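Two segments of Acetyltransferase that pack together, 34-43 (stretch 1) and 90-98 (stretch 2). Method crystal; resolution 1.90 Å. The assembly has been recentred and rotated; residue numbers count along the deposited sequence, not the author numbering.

Stretch 1, residues 34-43: KQPMEEVSLV
Stretch 2, residues 90-98: GIAKEKGCR

The packing of a strand against the end of a helix often relies on alternation: in an extended chain every second side chain faces the same neighbour. These two acetyltransferase segments illustrate the principle, with a modest 283 Å² buried in all. Residues 34-37 are a loop, K34 at -80/61 and Q35 to M37 extended (phi -66° to -54°, psi 127° to 142°); 38-43 form a strand with phi between -158° and -94° and psi between 135° and 146°. The partner is helical over 90-94, turns out of the helix at K95 (-90/10) and passes through G96 at 89/15, a positive phi that suits glycine, because a CB there would jam against the preceding carbonyl. The turn is tied by C97 N to A92 O at 2.9 Å.

K34 makes no contact. Q35 (chi1 t, chi2 t) points toward the turn, and Q35 CA lies 8.7 Å from G96 CA. Q35 NE2 lies 3.8 Å from K95 O and 3.9 Å from C97 SG, so the amide rests against the turn through packing contacts. P36 and M37 stay clear.

E38, fully extended (chi1 t, chi2 t), carries the polar link: K95 NZ donates to E38 OE1 at 2.5 Å, a very short hydrogen bond within a salt bridge. K95 reaches it with chi1 m, chi2 at -147°, and chi3 and chi4 t.

E39 is out of reach. V40 (chi1 p) again points toward the helix, with V40 CA 8.7 Å from I91 CA and V40 CG2 4.2 Å from I91 CD1. S41 points away, and L42 (chi1 m, chi2 t) returns, placing L42 CD1 3.8 Å from I91 CD1. For I91 (chi1 m, chi2 t), CD1 is thus the closest atom to both V40 and L42. V43 lies beyond reach. As stretch 1 advances from Q35 to L42, its partners run backward from the turn to I91, so the two chains pass in opposite directions.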

# COMPACT_ATOMS: atom_id res chain seq x y z
N LYS A 34 -7.67 -12.90 -11.61
CA LYS A 34 -6.92 -11.93 -12.39
C LYS A 34 -7.71 -10.81 -13.06
O LYS A 34 -7.73 -10.67 -14.30
CB LYS A 34 -6.05 -12.67 -13.42
CG LYS A 34 -5.00 -13.57 -12.77
CD LYS A 34 -4.12 -14.28 -13.78
CE LYS A 34 -3.20 -15.28 -13.08
NZ LYS A 34 -2.31 -15.99 -14.02
N GLN A 35 -8.37 -10.00 -12.24
CA GLN A 35 -9.11 -8.85 -12.73
C GLN A 35 -8.06 -7.91 -13.30
O GLN A 35 -7.08 -7.60 -12.63
CB GLN A 35 -9.84 -8.15 -11.58
CG GLN A 35 -10.39 -6.77 -11.95
CD GLN A 35 -10.94 -6.02 -10.74
OE1 GLN A 35 -10.36 -6.05 -9.66
NE2 GLN A 35 -12.05 -5.31 -10.94
N PRO A 36 -8.22 -7.47 -14.55
CA PRO A 36 -7.22 -6.55 -15.12
C PRO A 36 -7.12 -5.28 -14.26
O PRO A 36 -8.13 -4.63 -13.98
CB PRO A 36 -7.75 -6.30 -16.53
CG PRO A 36 -9.24 -6.51 -16.39
CD PRO A 36 -9.31 -7.73 -15.51
N MET A 37 -5.91 -4.94 -13.83
CA MET A 37 -5.73 -3.77 -12.98
C MET A 37 -6.32 -2.51 -13.58
O MET A 37 -6.26 -2.29 -14.79
CB MET A 37 -4.26 -3.53 -12.65
CG MET A 37 -4.07 -2.48 -11.56
SD MET A 37 -2.38 -2.33 -10.96
CE MET A 37 -1.84 -0.88 -11.93
N GLU A 38 -6.90 -1.68 -12.73
CA GLU A 38 -7.53 -0.46 -13.19
C GLU A 38 -7.64 0.58 -12.08
O GLU A 38 -8.01 0.27 -10.95
CB GLU A 38 -8.91 -0.79 -13.74
CG GLU A 38 -9.68 0.43 -14.19
CD GLU A 38 -11.09 0.10 -14.64
OE1 GLU A 38 -11.85 1.05 -14.92
OE2 GLU A 38 -11.43 -1.09 -14.71
N GLU A 39 -7.30 1.82 -12.42
CA GLU A 39 -7.40 2.93 -11.49
C GLU A 39 -8.76 3.57 -11.71
O GLU A 39 -9.26 3.62 -12.83
CB GLU A 39 -6.31 3.96 -11.76
CG GLU A 39 -4.92 3.58 -11.25
CD GLU A 39 -3.87 4.60 -11.65
OE1 GLU A 39 -3.55 4.71 -12.86
OE2 GLU A 39 -3.36 5.31 -10.75
N VAL A 40 -9.36 4.07 -10.63
CA VAL A 40 -10.65 4.71 -10.73
C VAL A 40 -10.65 5.94 -9.83
O VAL A 40 -10.04 5.92 -8.76
CB VAL A 40 -11.78 3.76 -10.29
CG1 VAL A 40 -11.51 3.27 -8.89
CG2 VAL A 40 -13.12 4.49 -10.34
N SER A 41 -11.31 7.00 -10.26
CA SER A 41 -11.38 8.21 -9.45
C SER A 41 -12.61 9.02 -9.80
O SER A 41 -13.03 9.07 -10.96
CB SER A 41 -10.13 9.08 -9.64
OG SER A 41 -10.19 9.83 -10.83
N LEU A 42 -13.18 9.64 -8.78
CA LEU A 42 -14.36 10.46 -8.94
C LEU A 42 -14.07 11.83 -8.36
O LEU A 42 -13.37 11.94 -7.35
CB LEU A 42 -15.56 9.85 -8.21
CG LEU A 42 -16.09 8.52 -8.75
CD1 LEU A 42 -17.33 8.13 -7.98
CD2 LEU A 42 -16.43 8.67 -10.23
N VAL A 43 -14.60 12.87 -8.99
CA VAL A 43 -14.40 14.21 -8.48
C VAL A 43 -15.71 14.98 -8.49
O VAL A 43 -16.57 14.78 -9.34
CB VAL A 43 -13.37 15.03 -9.32
CG1 VAL A 43 -11.98 14.46 -9.11
CG2 VAL A 43 -13.74 15.00 -10.80
N GLY A 90 -20.17 1.62 -5.48
CA GLY A 90 -21.06 1.13 -6.51
C GLY A 90 -20.29 0.75 -7.76
O GLY A 90 -20.56 -0.29 -8.38
N ILE A 91 -19.34 1.58 -8.15
CA ILE A 91 -18.54 1.30 -9.33
C ILE A 91 -17.78 0.01 -9.12
O ILE A 91 -17.63 -0.80 -10.04
CB ILE A 91 -17.53 2.43 -9.61
CG1 ILE A 91 -18.26 3.77 -9.79
CG2 ILE A 91 -16.73 2.10 -10.86
CD1 ILE A 91 -17.33 4.95 -10.00
N ALA A 92 -17.29 -0.19 -7.90
CA ALA A 92 -16.53 -1.38 -7.56
C ALA A 92 -17.44 -2.60 -7.63
O ALA A 92 -17.07 -3.63 -8.19
CB ALA A 92 -15.94 -1.25 -6.16
N LYS A 93 -18.62 -2.47 -7.04
CA LYS A 93 -19.61 -3.54 -7.02
C LYS A 93 -19.99 -3.94 -8.44
O LYS A 93 -20.14 -5.12 -8.76
CB LYS A 93 -20.85 -3.08 -6.25
CG LYS A 93 -21.81 -4.19 -5.88
CD LYS A 93 -23.06 -3.65 -5.17
CE LYS A 93 -22.71 -2.82 -3.92
NZ LYS A 93 -22.18 -1.45 -4.23
N GLU A 94 -20.12 -2.93 -9.31
CA GLU A 94 -20.47 -3.13 -10.71
C GLU A 94 -19.39 -3.85 -11.53
O GLU A 94 -19.70 -4.57 -12.48
CB GLU A 94 -20.79 -1.77 -11.34
CG GLU A 94 -21.01 -1.79 -12.85
CD GLU A 94 -22.23 -2.60 -13.28
OE1 GLU A 94 -23.31 -2.42 -12.68
OE2 GLU A 94 -22.10 -3.43 -14.22
N LYS A 95 -18.13 -3.65 -11.17
CA LYS A 95 -17.04 -4.29 -11.90
C LYS A 95 -16.66 -5.65 -11.34
O LYS A 95 -15.64 -6.23 -11.72
CB LYS A 95 -15.81 -3.38 -11.91
CG LYS A 95 -16.10 -2.02 -12.49
CD LYS A 95 -14.90 -1.49 -13.22
CE LYS A 95 -15.29 -0.30 -14.06
NZ LYS A 95 -14.14 0.14 -14.89
N GLY A 96 -17.49 -6.17 -10.44
CA GLY A 96 -17.22 -7.47 -9.87
C GLY A 96 -16.35 -7.50 -8.62
O GLY A 96 -15.84 -8.56 -8.25
N CYS A 97 -16.17 -6.34 -7.98
CA CYS A 97 -15.37 -6.29 -6.76
C CYS A 97 -16.19 -6.87 -5.63
O CYS A 97 -17.38 -6.57 -5.47
CB CYS A 97 -14.95 -4.85 -6.44
SG CYS A 97 -13.74 -4.22 -7.62
N ARG A 98 -15.54 -7.71 -4.84
CA ARG A 98 -16.19 -8.39 -3.74
C ARG A 98 -15.78 -7.77 -2.41
O ARG A 98 -16.41 -7.99 -1.37
CB ARG A 98 -15.78 -9.86 -3.77
CG ARG A 98 -15.23 -10.32 -5.14
CD ARG A 98 -14.34 -11.54 -4.98
NE ARG A 98 -13.27 -11.26 -4.03
CZ ARG A 98 -12.67 -12.16 -3.26
NH1 ARG A 98 -13.04 -13.44 -3.30
NH2 ARG A 98 -11.73 -11.78 -2.41